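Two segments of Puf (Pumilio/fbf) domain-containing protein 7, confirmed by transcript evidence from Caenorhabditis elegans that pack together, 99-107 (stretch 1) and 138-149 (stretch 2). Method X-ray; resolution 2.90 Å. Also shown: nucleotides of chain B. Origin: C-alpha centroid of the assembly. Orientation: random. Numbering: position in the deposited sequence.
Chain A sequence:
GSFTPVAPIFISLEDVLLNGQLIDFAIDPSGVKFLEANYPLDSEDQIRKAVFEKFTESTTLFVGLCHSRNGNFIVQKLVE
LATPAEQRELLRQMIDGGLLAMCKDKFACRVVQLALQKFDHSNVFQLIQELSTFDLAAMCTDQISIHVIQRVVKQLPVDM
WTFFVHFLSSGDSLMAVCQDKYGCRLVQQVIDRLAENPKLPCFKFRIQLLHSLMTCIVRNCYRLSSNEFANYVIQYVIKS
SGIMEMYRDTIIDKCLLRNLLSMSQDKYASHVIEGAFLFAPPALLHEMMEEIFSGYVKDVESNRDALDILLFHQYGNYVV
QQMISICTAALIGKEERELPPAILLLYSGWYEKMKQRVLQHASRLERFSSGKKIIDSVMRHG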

# COMPACT_ATOMS: atom_id res chain seq x y z
N LEU A 99 -13.45 -6.33 20.53
CA LEU A 99 -13.31 -6.24 19.08
C LEU A 99 -11.86 -5.99 18.65
O LEU A 99 -11.39 -6.56 17.67
N LEU A 100 -11.17 -5.14 19.40
CA LEU A 100 -9.78 -4.83 19.13
C LEU A 100 -8.89 -6.07 19.18
O LEU A 100 -8.14 -6.33 18.25
N ALA A 101 -8.98 -6.83 20.26
CA ALA A 101 -8.21 -8.06 20.41
C ALA A 101 -8.51 -9.09 19.31
O ALA A 101 -7.72 -10.01 19.08
N MET A 102 -9.65 -8.95 18.65
CA MET A 102 -9.98 -9.79 17.51
C MET A 102 -9.14 -9.37 16.33
O MET A 102 -8.65 -10.20 15.57
N CYS A 103 -8.97 -8.07 16.18
CA CYS A 103 -8.22 -7.52 15.06
C CYS A 103 -6.75 -7.87 15.15
O CYS A 103 -6.10 -8.07 14.12
N LYS A 104 -6.23 -7.93 16.37
CA LYS A 104 -4.82 -8.26 16.60
C LYS A 104 -4.51 -9.76 16.40
O LYS A 104 -3.34 -10.14 16.34
N ASP A 105 -5.54 -10.58 16.30
CA ASP A 105 -5.38 -12.03 16.18
C ASP A 105 -5.34 -12.45 14.72
O ASP A 105 -6.15 -11.98 13.92
N LYS A 106 -4.42 -13.35 14.38
CA LYS A 106 -4.32 -13.88 13.02
C LYS A 106 -5.63 -14.46 12.47
O LYS A 106 -6.00 -14.20 11.33
N PHE A 107 -6.34 -15.24 13.28
CA PHE A 107 -7.55 -15.92 12.81
C PHE A 107 -8.84 -15.17 13.09
O PHE A 107 -9.74 -15.20 12.27
N ALA A 138 -1.51 2.70 16.64
CA ALA A 138 -1.08 1.34 16.94
C ALA A 138 -1.70 0.31 16.00
O ALA A 138 -1.07 -0.68 15.64
N MET A 139 -2.95 0.54 15.61
CA MET A 139 -3.64 -0.40 14.75
C MET A 139 -2.96 -0.49 13.39
O MET A 139 -2.85 -1.56 12.81
N CYS A 140 -2.51 0.65 12.89
CA CYS A 140 -1.91 0.72 11.55
C CYS A 140 -0.51 0.13 11.50
O CYS A 140 -0.07 -0.35 10.46
N THR A 141 0.21 0.16 12.63
CA THR A 141 1.52 -0.47 12.68
C THR A 141 1.43 -1.99 12.79
O THR A 141 2.20 -2.70 12.17
N ASP A 142 0.49 -2.49 13.59
CA ASP A 142 0.37 -3.93 13.79
C ASP A 142 0.22 -4.65 12.45
O ASP A 142 -0.62 -4.26 11.63
N GLN A 143 1.02 -5.68 12.24
CA GLN A 143 1.03 -6.41 10.98
C GLN A 143 -0.30 -7.09 10.71
O GLN A 143 -0.72 -7.19 9.55
N ILE A 144 -0.96 -7.55 11.77
CA ILE A 144 -2.23 -8.25 11.68
C ILE A 144 -3.38 -7.26 11.62
O ILE A 144 -4.17 -7.27 10.68
N SER A 145 -3.46 -6.41 12.65
CA SER A 145 -4.55 -5.44 12.82
C SER A 145 -4.81 -4.65 11.56
O SER A 145 -5.96 -4.36 11.22
N ILE A 146 -3.74 -4.28 10.88
CA ILE A 146 -3.84 -3.43 9.71
C ILE A 146 -4.77 -4.01 8.64
O ILE A 146 -5.49 -3.27 7.96
N HIS A 147 -4.78 -5.33 8.50
CA HIS A 147 -5.58 -6.00 7.49
C HIS A 147 -7.03 -5.59 7.57
O HIS A 147 -7.75 -5.59 6.57
N VAL A 148 -7.47 -5.24 8.77
CA VAL A 148 -8.86 -4.88 9.00
C VAL A 148 -9.13 -3.53 8.34
O VAL A 148 -10.09 -3.38 7.58
N ILE A 149 -8.26 -2.56 8.62
CA ILE A 149 -8.35 -1.24 8.01
C ILE A 149 -8.15 -1.33 6.50
O ILE A 149 -8.90 -0.72 5.74

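What does the helical start of stretch 1 offer to its neighbour? Leu99, Ala101 and Met102 make no contact, and the Met102 side chain leads away. Leu100 (chi1 t, chi2 p) sets off sideways, but its end comes nearer, bringing CD1 within 4.4 Å of Met139 SD. Met139 meets it in the same manner, starting sideways with chi1 t and finishing close.

Where is the contact most intimate? Cys103 points toward stretch 2 in the m rotamer and is the residue of stretch 1 most covered by it. Its SG lies 3.8 Å from Met139 CE and 4.0 Å from CG2 of Val148, a t rotamer that also points toward its partner. The carbonyl takes part as well: Cys103 O is 3.3 Å from Ser145 CA, a CA-H...O contact, and 3.3 Å from Ile144 CG2. No conventional hydrogen bond crosses between the stretches.

How do Lys104 to Lys106 continue the packing? The chain of Lys104 (m, t, m, m) leads away at its end, yet its CG passes 3.4 Å from Ser145 OG. Ile144, m at both chi angles, points in and sets CG2 against backbone: 3.6 Å from Lys104 O, 3.3 Å from Asp105 O and 3.8 Å from Lys106 N. Asp105 itself turns away, and its OD2 caps the following turn by accepting from Phe107 N at 3.1 Å. Lys106, all t, extends outward.

What holds stretch 2 in shape and joins it to the nucleotide? Asp142, a t rotamer pointing toward stretch 1, uses OD1 to accept from Ser145 N at 2.7 Å, with weak bonds from Ile144 N and Ser145 OG, bracing the turn that presents Ile144. Gln143 instead reaches C9 of chain B, its NE2 donating to OP1 at 3.1 Å, while His147 CE1 lies 3.8 Å from C5' of that nucleotide.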

# COMPACT_ATOMS: atom_id res chain seq x y z
CB LEU A 99 -14.20 -5.14 18.52
CG LEU A 99 -14.09 -5.03 16.99
CD1 LEU A 99 -14.40 -6.37 16.35
CD2 LEU A 99 -15.00 -3.94 16.44
CB LEU A 100 -9.27 -3.79 20.13
CG LEU A 100 -7.75 -3.60 20.15
CD1 LEU A 100 -7.23 -3.27 18.76
CD2 LEU A 100 -7.38 -2.51 21.14
CB ALA A 101 -8.45 -8.68 21.78
CB MET A 102 -11.46 -9.69 17.15
CG MET A 102 -12.39 -10.42 18.10
SD MET A 102 -14.09 -10.55 17.50
CE MET A 102 -13.89 -11.54 16.02
CB CYS A 103 -8.42 -6.01 15.00
SG CYS A 103 -10.17 -5.53 14.88
CB LYS A 104 -4.38 -7.79 17.99
CG LYS A 104 -4.53 -6.29 18.19
CD LYS A 104 -3.70 -5.77 19.37
CE LYS A 104 -4.19 -6.31 20.72
NZ LYS A 104 -5.49 -5.72 21.18
CB ASP A 105 -6.53 -12.76 16.90
CG ASP A 105 -6.20 -14.22 17.23
OD1 ASP A 105 -5.62 -14.47 18.31
OD2 ASP A 105 -6.51 -15.13 16.42
CB LYS A 106 -3.21 -14.94 12.92
CG LYS A 106 -3.03 -15.49 11.50
CD LYS A 106 -2.02 -16.64 11.42
CE LYS A 106 -1.88 -17.15 9.98
NZ LYS A 106 -0.95 -18.31 9.83
CB PHE A 107 -7.66 -17.31 13.42
CG PHE A 107 -6.48 -18.18 13.15
CD1 PHE A 107 -6.32 -18.79 11.92
CD2 PHE A 107 -5.53 -18.40 14.14
CE1 PHE A 107 -5.24 -19.60 11.67
CE2 PHE A 107 -4.45 -19.21 13.90
CZ PHE A 107 -4.30 -19.81 12.66
CB ALA A 138 -1.40 1.00 18.38
CB MET A 139 -5.10 0.01 14.58
CG MET A 139 -5.93 -1.01 13.86
SD MET A 139 -7.45 -1.36 14.77
CE MET A 139 -8.29 -2.45 13.62
CB CYS A 140 -1.92 2.15 11.03
SG CYS A 140 -3.59 2.84 10.86
CB THR A 141 2.37 0.05 13.85
OG1 THR A 141 2.57 -1.01 14.82
CG2 THR A 141 1.71 1.26 14.51
CB ASP A 142 -0.79 -4.28 14.72
CG ASP A 142 -0.79 -5.76 15.12
OD1 ASP A 142 -1.39 -6.58 14.40
OD2 ASP A 142 -0.17 -6.09 16.16
CB GLN A 143 2.15 -7.45 10.98
CG GLN A 143 2.20 -8.30 9.72
CD GLN A 143 3.30 -9.36 9.79
OE1 GLN A 143 3.92 -9.55 10.84
NE2 GLN A 143 3.54 -10.04 8.66
CB ILE A 144 -2.47 -9.18 12.89
CG1 ILE A 144 -1.30 -10.15 13.09
CG2 ILE A 144 -3.76 -9.96 12.73
CD1 ILE A 144 -1.11 -11.09 11.95
CB SER A 145 -4.21 -4.45 13.93
OG SER A 145 -3.76 -5.11 15.09
CB ILE A 146 -2.44 -3.13 9.14
CG1 ILE A 146 -2.48 -1.91 8.23
CG2 ILE A 146 -1.88 -4.35 8.44
CD1 ILE A 146 -1.16 -1.59 7.64
CB HIS A 147 -5.49 -7.51 7.65
CG HIS A 147 -4.20 -8.09 7.18
ND1 HIS A 147 -3.87 -8.17 5.85
CD2 HIS A 147 -3.16 -8.62 7.87
CE1 HIS A 147 -2.67 -8.72 5.73
NE2 HIS A 147 -2.23 -9.01 6.94
CB VAL A 148 -9.20 -4.85 10.51
CG1 VAL A 148 -10.44 -4.03 10.78
CG2 VAL A 148 -9.36 -6.26 11.05
CB ILE A 149 -7.32 -0.30 8.61
CG1 ILE A 149 -7.46 -0.28 10.13
CG2 ILE A 149 -7.52 1.09 8.04
CD1 ILE A 149 -6.31 0.38 10.84
P C B 9 3.04 -8.28 5.07
OP1 C B 9 2.23 -8.45 6.31
OP2 C B 9 4.23 -9.15 4.86
O5' C B 9 2.09 -8.34 3.81
C5' C B 9 0.70 -8.57 3.97
C4' C B 9 -0.02 -8.48 2.65
O4' C B 9 0.72 -7.59 1.76
C3' C B 9 -0.13 -9.77 1.86
O3' C B 9 -1.15 -10.66 2.33
C2' C B 9 -0.34 -9.25 0.44
O2' C B 9 -1.66 -8.73 0.29
C1' C B 9 0.63 -8.07 0.43
N1 C B 9 1.98 -8.48 -0.02
C2 C B 9 2.35 -8.33 -1.37
O2 C B 9 1.55 -7.84 -2.19
N3 C B 9 3.59 -8.74 -1.77
C4 C B 9 4.44 -9.27 -0.88
N4 C B 9 5.64 -9.65 -1.31
C5 C B 9 4.09 -9.42 0.49
C6 C B 9 2.87 -9.03 0.87